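Long-range contact in glycosyl hydrolase family 2, TIM barrel domain protein (Parabacteroides merdae ATCC 43184, PDB 6DXU), which is a gut bacterial beta-glucuronidase of glycoside hydrolase family 2, probably removing glucuronic acid from conjugates by hydrolysis: residues Y86-I99 / F158-R172. Residues are numbered along the deposited sequence; the frame is centred on the assembly and turned at random.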
ATOM      1  N   TYR D  86      -6.503  23.837 -23.106  1.00 21.82           N
ATOM      2  CA  TYR D  86      -6.681  24.321 -21.741  1.00 19.20           C
ATOM      3  C   TYR D  86      -5.957  23.418 -20.742  1.00 17.18           C
ATOM      4  O   TYR D  86      -5.800  22.214 -20.948  1.00 17.41           O
ATOM      5  CB  TYR D  86      -8.168  24.442 -21.386  1.00 18.54           C
ATOM      6  CG  TYR D  86      -8.925  23.192 -20.969  1.00 17.46           C
ATOM      7  CD1 TYR D  86      -9.183  22.157 -21.867  1.00 17.11           C
ATOM      8  CD2 TYR D  86      -9.461  23.088 -19.679  1.00 17.98           C
ATOM      9  CE1 TYR D  86      -9.916  21.009 -21.463  1.00 19.72           C
ATOM     10  CE2 TYR D  86     -10.200  21.980 -19.281  1.00 17.65           C
ATOM     11  CZ  TYR D  86     -10.435  20.945 -20.173  1.00 19.87           C
ATOM     12  OH  TYR D  86     -11.180  19.854 -19.755  1.00 18.97           O
ATOM     13  N   TYR D  87      -5.508  24.025 -19.647  1.00 19.26           N
ATOM     14  CA  TYR D  87      -4.656  23.334 -18.691  1.00 18.91           C
ATOM     15  C   TYR D  87      -5.467  22.355 -17.856  1.00 19.41           C
ATOM     16  O   TYR D  87      -6.435  22.746 -17.192  1.00 18.46           O
ATOM     17  CB  TYR D  87      -3.970  24.342 -17.774  1.00 15.89           C
ATOM     18  CG  TYR D  87      -3.103  23.698 -16.712  1.00 18.47           C
ATOM     19  CD1 TYR D  87      -1.909  23.058 -17.047  1.00 20.48           C
ATOM     20  CD2 TYR D  87      -3.471  23.741 -15.365  1.00 20.47           C
ATOM     21  CE1 TYR D  87      -1.105  22.483 -16.062  1.00 21.05           C
ATOM     22  CE2 TYR D  87      -2.680  23.166 -14.377  1.00 17.24           C
ATOM     23  CZ  TYR D  87      -1.498  22.538 -14.736  1.00 18.66           C
ATOM     24  OH  TYR D  87      -0.707  21.972 -13.759  1.00 18.09           O
ATOM     25  N   GLU D  88      -5.046  21.095 -17.862  1.00 18.07           N
ATOM     26  CA  GLU D  88      -5.593  20.054 -17.000  1.00 18.07           C
ATOM     27  C   GLU D  88      -4.421  19.481 -16.209  1.00 19.35           C
ATOM     28  O   GLU D  88      -3.624  18.695 -16.731  1.00 18.11           O
ATOM     29  CB  GLU D  88      -6.307  18.998 -17.834  1.00 20.64           C
ATOM     30  CG  GLU D  88      -7.612  19.519 -18.461  1.00 17.29           C
ATOM     31  CD  GLU D  88      -8.367  18.420 -19.195  1.00 19.57           C
ATOM     32  OE1 GLU D  88      -8.109  18.208 -20.409  1.00 19.89           O
ATOM     33  OE2 GLU D  88      -9.187  17.753 -18.535  1.00 22.02           O
ATOM     34  N   GLY D  89      -4.300  19.879 -14.948  1.00 16.99           N
ATOM     35  CA  GLY D  89      -3.159  19.476 -14.166  1.00 16.67           C
ATOM     36  C   GLY D  89      -3.265  20.045 -12.768  1.00 18.46           C
ATOM     37  O   GLY D  89      -4.297  20.591 -12.376  1.00 17.04           O
ATOM     38  N   PRO D  90      -2.207  19.906 -11.984  1.00 18.59           N
ATOM     39  CA  PRO D  90      -2.234  20.416 -10.613  1.00 17.12           C
ATOM     40  C   PRO D  90      -1.912  21.904 -10.532  1.00 17.00           C
ATOM     41  O   PRO D  90      -1.269  22.499 -11.399  1.00 17.97           O
ATOM     42  CB  PRO D  90      -1.153  19.582  -9.907  1.00 20.48           C
ATOM     43  CG  PRO D  90      -0.197  19.211 -11.003  1.00 19.80           C
ATOM     44  CD  PRO D  90      -1.038  19.042 -12.247  1.00 18.53           C
ATOM     45  N   GLY D  91      -2.398  22.508  -9.459  1.00 15.24           N
ATOM     46  CA  GLY D  91      -2.061  23.882  -9.144  1.00 17.77           C
ATOM     47  C   GLY D  91      -2.258  24.085  -7.665  1.00 18.18           C
ATOM     48  O   GLY D  91      -2.991  23.333  -7.014  1.00 19.09           O
ATOM     49  N   TRP D  92      -1.593  25.098  -7.131  1.00 15.79           N
ATOM     50  CA  TRP D  92      -1.587  25.313  -5.695  1.00 13.76           C
ATOM     51  C   TRP D  92      -2.105  26.701  -5.339  1.00 15.84           C
ATOM     52  O   TRP D  92      -1.911  27.658  -6.088  1.00 17.41           O
ATOM     53  CB  TRP D  92      -0.192  25.155  -5.142  1.00 14.82           C
ATOM     54  CG  TRP D  92       0.257  23.723  -4.992  1.00 15.37           C
ATOM     55  CD1 TRP D  92       0.758  22.904  -5.972  1.00 15.68           C
ATOM     56  CD2 TRP D  92       0.268  22.960  -3.782  1.00 18.10           C
ATOM     57  NE1 TRP D  92       1.090  21.670  -5.438  1.00 15.33           N
ATOM     58  CE2 TRP D  92       0.809  21.686  -4.091  1.00 17.97           C
ATOM     59  CE3 TRP D  92      -0.106  23.236  -2.457  1.00 18.42           C
ATOM     60  CZ2 TRP D  92       0.961  20.693  -3.135  1.00 17.64           C
ATOM     61  CZ3 TRP D  92       0.056  22.240  -1.505  1.00 17.40           C
ATOM     62  CH2 TRP D  92       0.579  20.986  -1.850  1.00 16.70           C
ATOM     63  N   TYR D  93      -2.728  26.805  -4.162  1.00 15.45           N
ATOM     64  CA  TYR D  93      -3.112  28.085  -3.578  1.00 14.03           C
ATOM     65  C   TYR D  93      -2.514  28.173  -2.184  1.00 17.14           C
ATOM     66  O   TYR D  93      -2.448  27.175  -1.476  1.00 17.47           O
ATOM     67  CB  TYR D  93      -4.649  28.228  -3.462  1.00 14.65           C
ATOM     68  CG  TYR D  93      -5.391  28.171  -4.773  1.00 14.95           C
ATOM     69  CD1 TYR D  93      -5.680  29.332  -5.475  1.00 15.82           C
ATOM     70  CD2 TYR D  93      -5.825  26.958  -5.293  1.00 15.83           C
ATOM     71  CE1 TYR D  93      -6.371  29.291  -6.684  1.00 16.99           C
ATOM     72  CE2 TYR D  93      -6.518  26.897  -6.490  1.00 15.59           C
ATOM     73  CZ  TYR D  93      -6.796  28.074  -7.178  1.00 17.35           C
ATOM     74  OH  TYR D  93      -7.484  28.041  -8.370  1.00 16.99           O
ATOM     75  N   LYS D  94      -2.115  29.365  -1.763  1.00 16.00           N
ATOM     76  CA  LYS D  94      -1.686  29.517  -0.380  1.00 15.21           C
ATOM     77  C   LYS D  94      -2.157  30.854   0.167  1.00 18.85           C
ATOM     78  O   LYS D  94      -2.246  31.845  -0.562  1.00 18.47           O
ATOM     79  CB  LYS D  94      -0.160  29.407  -0.217  1.00 20.31           C
ATOM     80  CG  LYS D  94       0.631  30.514  -0.882  1.00 26.13           C
ATOM     81  CD  LYS D  94       2.147  30.252  -0.777  1.00 25.02           C
ATOM     82  CE  LYS D  94       2.920  31.404  -1.416  1.00 31.36           C
ATOM     83  NZ  LYS D  94       4.402  31.203  -1.342  1.00 37.53           N
ATOM     84  N   THR D  95      -2.445  30.863   1.469  1.00 19.90           N
ATOM     85  CA  THR D  95      -2.788  32.082   2.193  1.00 18.83           C
ATOM     86  C   THR D  95      -2.257  31.932   3.615  1.00 20.34           C
ATOM     87  O   THR D  95      -1.861  30.844   4.044  1.00 18.73           O
ATOM     88  CB  THR D  95      -4.306  32.347   2.184  1.00 22.05           C
ATOM     89  OG1 THR D  95      -4.579  33.699   2.593  1.00 24.01           O
ATOM     90  CG2 THR D  95      -5.049  31.387   3.117  1.00 19.80           C
ATOM     91  N   LEU D  96      -2.235  33.036   4.340  1.00 17.96           N
ATOM     92  CA  LEU D  96      -1.955  33.014   5.768  1.00 19.57           C
ATOM     93  C   LEU D  96      -3.275  33.363   6.448  1.00 24.60           C
ATOM     94  O   LEU D  96      -3.741  34.505   6.355  1.00 22.85           O
ATOM     95  CB  LEU D  96      -0.848  34.011   6.112  1.00 22.37           C
ATOM     96  CG  LEU D  96       0.506  33.768   5.432  1.00 26.94           C
ATOM     97  CD1 LEU D  96       1.510  34.863   5.764  1.00 33.81           C
ATOM     98  CD2 LEU D  96       1.057  32.395   5.799  1.00 23.39           C
ATOM     99  N   LEU D  97      -3.839  32.409   7.187  1.00 20.75           N
ATOM    100  CA  LEU D  97      -5.176  32.584   7.739  1.00 21.87           C
ATOM    101  C   LEU D  97      -5.071  33.323   9.045  1.00 22.71           C
ATOM    102  O   LEU D  97      -4.309  32.922   9.924  1.00 19.83           O
ATOM    103  CB  LEU D  97      -5.856  31.247   8.011  1.00 26.12           C
ATOM    104  CG  LEU D  97      -6.492  30.446   6.898  1.00 31.26           C
ATOM    105  CD1 LEU D  97      -6.973  29.112   7.488  1.00 33.58           C
ATOM    106  CD2 LEU D  97      -7.654  31.262   6.404  1.00 30.00           C
ATOM    107  N   ALA D  98      -5.871  34.378   9.179  1.00 20.24           N
ATOM    108  CA  ALA D  98      -6.007  35.096  10.435  1.00 21.81           C
ATOM    109  C   ALA D  98      -7.157  34.465  11.206  1.00 25.97           C
ATOM    110  O   ALA D  98      -8.324  34.749  10.938  1.00 31.57           O
ATOM    111  CB  ALA D  98      -6.274  36.574  10.152  1.00 24.96           C
ATOM    112  N   ILE D  99      -6.842  33.645  12.198  1.00 19.86           N
ATOM    113  CA  ILE D  99      -7.856  32.887  12.921  1.00 19.29           C
ATOM    114  C   ILE D  99      -8.096  33.530  14.273  1.00 19.51           C
ATOM    115  O   ILE D  99      -7.141  33.819  15.009  1.00 21.12           O
ATOM    116  CB  ILE D  99      -7.441  31.414  13.089  1.00 24.21           C
ATOM    117  CG1 ILE D  99      -7.309  30.748  11.708  1.00 23.27           C
ATOM    118  CG2 ILE D  99      -8.428  30.709  14.008  1.00 24.23           C
ATOM    119  CD1 ILE D  99      -6.794  29.325  11.756  1.00 25.62           C
ATOM    120  N   PHE D 158       5.301  32.841  11.301  1.00 24.49           N
ATOM    121  CA  PHE D 158       4.105  33.231  10.572  1.00 20.39           C
ATOM    122  C   PHE D 158       3.335  34.337  11.268  1.00 23.54           C
ATOM    123  O   PHE D 158       2.229  34.677  10.834  1.00 21.19           O
ATOM    124  CB  PHE D 158       3.232  31.997  10.341  1.00 21.14           C
ATOM    125  CG  PHE D 158       3.885  30.995   9.440  1.00 23.91           C
ATOM    126  CD1 PHE D 158       3.749  31.089   8.066  1.00 22.40           C
ATOM    127  CD2 PHE D 158       4.702  30.005   9.968  1.00 23.11           C
ATOM    128  CE1 PHE D 158       4.377  30.177   7.230  1.00 21.53           C
ATOM    129  CE2 PHE D 158       5.332  29.095   9.140  1.00 23.23           C
ATOM    130  CZ  PHE D 158       5.163  29.180   7.772  1.00 19.91           C
ATOM    131  N   LYS D 159       3.887  34.882  12.349  1.00 23.39           N
ATOM    132  CA  LYS D 159       3.419  36.136  12.932  1.00 25.87           C
ATOM    133  C   LYS D 159       1.961  36.036  13.366  1.00 23.24           C
ATOM    134  O   LYS D 159       1.181  36.979  13.220  1.00 22.38           O
ATOM    135  CB  LYS D 159       3.652  37.301  11.968  1.00 28.86           C
ATOM    136  CG  LYS D 159       5.158  37.476  11.700  1.00 37.67           C
ATOM    137  CD  LYS D 159       5.450  38.538  10.660  1.00 46.11           C
ATOM    138  CE  LYS D 159       6.954  38.699  10.458  1.00 55.86           C
ATOM    139  NZ  LYS D 159       7.264  39.614   9.318  1.00 65.28           N
ATOM    140  N   GLY D 160       1.605  34.881  13.930  1.00 19.83           N
ATOM    141  CA  GLY D 160       0.282  34.644  14.465  1.00 18.70           C
ATOM    142  C   GLY D 160      -0.722  34.094  13.481  1.00 19.91           C
ATOM    143  O   GLY D 160      -1.811  33.677  13.897  1.00 21.81           O
ATOM    144  N   LYS D 161      -0.400  34.070  12.197  1.00 18.50           N
ATOM    145  CA  LYS D 161      -1.315  33.500  11.221  1.00 18.40           C
ATOM    146  C   LYS D 161      -0.993  32.028  10.987  1.00 20.82           C
ATOM    147  O   LYS D 161       0.024  31.520  11.442  1.00 18.95           O
ATOM    148  CB  LYS D 161      -1.275  34.279   9.915  1.00 17.91           C
ATOM    149  CG  LYS D 161      -1.753  35.727  10.073  1.00 24.57           C
ATOM    150  CD  LYS D 161      -1.723  36.452   8.745  1.00 27.18           C
ATOM    151  CE  LYS D 161      -2.194  37.889   8.903  1.00 30.68           C
ATOM    152  NZ  LYS D 161      -2.266  38.580   7.585  1.00 43.91           N
ATOM    153  N   VAL D 162      -1.897  31.339  10.297  1.00 20.77           N
ATOM    154  CA  VAL D 162      -1.783  29.905  10.049  1.00 21.35           C
ATOM    155  C   VAL D 162      -1.663  29.691   8.544  1.00 22.98           C
ATOM    156  O   VAL D 162      -2.555  30.096   7.794  1.00 18.97           O
ATOM    157  CB  VAL D 162      -2.990  29.132  10.605  1.00 20.16           C
ATOM    158  CG1 VAL D 162      -2.866  27.636  10.277  1.00 18.77           C
ATOM    159  CG2 VAL D 162      -3.130  29.376  12.113  1.00 20.23           C
ATOM    160  N   PRO D 163      -0.599  29.055   8.053  1.00 19.00           N
ATOM    161  CA  PRO D 163      -0.485  28.849   6.607  1.00 17.51           C
ATOM    162  C   PRO D 163      -1.439  27.749   6.171  1.00 17.57           C
ATOM    163  O   PRO D 163      -1.401  26.624   6.677  1.00 22.77           O
ATOM    164  CB  PRO D 163       0.986  28.442   6.411  1.00 20.21           C
ATOM    165  CG  PRO D 163       1.404  27.889   7.720  1.00 21.33           C
ATOM    166  CD  PRO D 163       0.565  28.533   8.790  1.00 18.41           C
ATOM    167  N   LEU D 164      -2.265  28.081   5.194  1.00 18.84           N
ATOM    168  CA  LEU D 164      -3.202  27.166   4.570  1.00 17.41           C
ATOM    169  C   LEU D 164      -2.747  27.021   3.130  1.00 17.84           C
ATOM    170  O   LEU D 164      -2.610  28.023   2.424  1.00 16.55           O
ATOM    171  CB  LEU D 164      -4.631  27.726   4.643  1.00 15.29           C
ATOM    172  CG  LEU D 164      -5.707  26.965   3.871  1.00 17.56           C
ATOM    173  CD1 LEU D 164      -5.848  25.552   4.395  1.00 19.54           C
ATOM    174  CD2 LEU D 164      -7.060  27.703   3.937  1.00 19.56           C
ATOM    175  N   SER D 165      -2.492  25.788   2.704  1.00 15.80           N
ATOM    176  CA  SER D 165      -2.050  25.519   1.346  1.00 17.60           C
ATOM    177  C   SER D 165      -2.991  24.475   0.780  1.00 18.11           C
ATOM    178  O   SER D 165      -3.291  23.481   1.450  1.00 16.00           O
ATOM    179  CB  SER D 165      -0.591  25.008   1.309  1.00 19.29           C
ATOM    180  OG  SER D 165       0.247  25.857   2.092  1.00 17.40           O
ATOM    181  N   ILE D 166      -3.458  24.697  -0.445  1.00 18.53           N
ATOM    182  CA  ILE D 166      -4.470  23.843  -1.051  1.00 14.65           C
ATOM    183  C   ILE D 166      -3.985  23.483  -2.445  1.00 17.75           C
ATOM    184  O   ILE D 166      -3.613  24.364  -3.225  1.00 17.24           O
ATOM    185  CB  ILE D 166      -5.843  24.538  -1.116  1.00 17.79           C
ATOM    186  CG1 ILE D 166      -6.355  24.839   0.303  1.00 17.04           C
ATOM    187  CG2 ILE D 166      -6.827  23.658  -1.887  1.00 15.34           C
ATOM    188  CD1 ILE D 166      -7.608  25.782   0.374  1.00 12.58           C
ATOM    189  N   ARG D 167      -3.963  22.196  -2.745  1.00 15.30           N
ATOM    190  CA  ARG D 167      -3.621  21.712  -4.070  1.00 17.02           C
ATOM    191  C   ARG D 167      -4.913  21.314  -4.765  1.00 17.27           C
ATOM    192  O   ARG D 167      -5.700  20.546  -4.206  1.00 17.78           O
ATOM    193  CB  ARG D 167      -2.658  20.518  -3.967  1.00 14.10           C
ATOM    194  CG  ARG D 167      -2.193  19.931  -5.313  1.00 17.02           C
ATOM    195  CD  ARG D 167      -1.420  18.617  -5.031  1.00 17.57           C
ATOM    196  NE  ARG D 167      -0.691  18.083  -6.184  1.00 19.53           N
ATOM    197  CZ  ARG D 167      -1.185  17.194  -7.047  1.00 22.96           C
ATOM    198  NH1 ARG D 167      -2.435  16.768  -6.929  1.00 19.25           N
ATOM    199  NH2 ARG D 167      -0.422  16.727  -8.034  1.00 18.74           N
ATOM    200  N   CYS D 168      -5.149  21.857  -5.958  1.00 17.62           N
ATOM    201  CA  CYS D 168      -6.264  21.433  -6.792  1.00 15.13           C
ATOM    202  C   CYS D 168      -5.706  20.817  -8.063  1.00 18.70           C
ATOM    203  O   CYS D 168      -4.670  21.247  -8.570  1.00 20.68           O
ATOM    204  CB  CYS D 168      -7.218  22.601  -7.160  1.00 16.59           C
ATOM    205  SG  CYS D 168      -8.141  23.249  -5.764  1.00 19.30           S
ATOM    206  N   ASP D 169      -6.406  19.818  -8.589  1.00 18.20           N
ATOM    207  CA  ASP D 169      -5.869  19.038  -9.695  1.00 20.08           C
ATOM    208  C   ASP D 169      -7.016  18.686 -10.629  1.00 16.73           C
ATOM    209  O   ASP D 169      -7.950  17.983 -10.232  1.00 18.21           O
ATOM    210  CB  ASP D 169      -5.167  17.779  -9.140  1.00 17.68           C
ATOM    211  CG  ASP D 169      -4.402  16.986 -10.197  1.00 26.25           C
ATOM    212  OD1 ASP D 169      -4.439  17.335 -11.381  1.00 28.56           O
ATOM    213  OD2 ASP D 169      -3.737  15.990  -9.822  1.00 34.88           O
ATOM    214  N   ASN D 170      -6.972  19.191 -11.852  1.00 17.13           N
ATOM    215  CA  ASN D 170      -7.922  18.764 -12.870  1.00 16.92           C
ATOM    216  C   ASN D 170      -7.220  17.999 -13.984  1.00 17.16           C
ATOM    217  O   ASN D 170      -7.613  18.095 -15.145  1.00 18.63           O
ATOM    218  CB  ASN D 170      -8.733  19.949 -13.422  1.00 17.73           C
ATOM    219  CG  ASN D 170      -7.898  20.912 -14.264  1.00 17.74           C
ATOM    220  OD1 ASN D 170      -6.713  21.119 -14.001  1.00 18.39           O
ATOM    221  ND2 ASN D 170      -8.529  21.531 -15.267  1.00 17.76           N
ATOM    222  N   SER D 171      -6.176  17.234 -13.641  1.00 17.84           N
ATOM    223  CA  SER D 171      -5.571  16.335 -14.610  1.00 17.40           C
ATOM    224  C   SER D 171      -6.652  15.476 -15.245  1.00 15.96           C
ATOM    225  O   SER D 171      -7.630  15.096 -14.589  1.00 16.86           O
ATOM    226  CB  SER D 171      -4.525  15.418 -13.943  1.00 18.62           C
ATOM    227  OG  SER D 171      -3.456  16.165 -13.383  1.00 20.28           O
ATOM    228  N   ARG D 172      -6.477  15.187 -16.530  1.00 15.96           N
ATOM    229  CA  ARG D 172      -7.319  14.204 -17.193  1.00 17.61           C
ATOM    230  C   ARG D 172      -7.232  12.880 -16.442  1.00 18.90           C
ATOM    231  O   ARG D 172      -6.164  12.495 -15.960  1.00 15.87           O
ATOM    232  CB  ARG D 172      -6.862  14.017 -18.644  1.00 20.15           C
ATOM    233  CG  ARG D 172      -6.964  15.263 -19.482  1.00 17.88           C
ATOM    234  CD  ARG D 172      -6.335  15.048 -20.838  1.00 19.34           C
ATOM    235  NE  ARG D 172      -7.192  14.273 -21.740  1.00 20.21           N
ATOM    236  CZ  ARG D 172      -8.148  14.792 -22.503  1.00 18.00           C
ATOM    237  NH1 ARG D 172      -8.409  16.099 -22.468  1.00 17.90           N
ATOM    238  NH2 ARG D 172      -8.830  14.001 -23.324  1.00 17.86           N
TER
HETATM  239  O   HOH W   1      -3.974  16.078 -17.689  1.00 17.73           O
HETATM  240  O   HOH W   2       0.413  28.910   3.223  1.00 32.78           O
HETATM  241  O   HOH W   3      -3.577  37.105   5.563  1.00 35.58           O
HETATM  242  O   HOH W   4      -4.326  32.702  12.936  1.00 27.04           O
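The indole of Trp92 lies against Arg167, whose CB sits over one face, 3.6 Å from the centroid of the six-membered ring in a CH-pi contact, while Ser165 CB meets the ring's edge. One face of the Arg167 guanidinium takes Pro90 CB. Pro90, Trp92, Leu96, Ser165 and Arg167 share one face of an antiparallel pair, strands 90-97 and 162-169, within a sheet of the family 2 sugar-binding domain. In the type I' turn Phe158-Lys161, the Phe158 ring has Pro163 CG over one face, toward the rim, and Leu96 CD2 at its edge, 3.8 Å from CD1. Arg167 leaves the backbone with CG opposite N (chi1 -179°) and runs extended past the indole; Asp43 accepts from Trp92 NE1 and pairs with Arg167 NH2. Replacing Trp92 by an alanine would take the flat surface from the Arg167 methylenes and is likely to leave Asp43 without its indole donor. On the other face, Leu97 CD1 packs on Leu164 CD2 at 3.8 Å, and Phe149 and Leu150 of helix 143-150 on Val162. Glu88 OE1 receives Arg172 NH1 on its syn lone pair at 3.0 Å, a salt bridge; Arg172 NE also pairs with Glu49 of the second subunit. Asn170 OD1 accepts from Gly89 N at 2.9 Å, and ND2 donates to a lone pair of Tyr87 O.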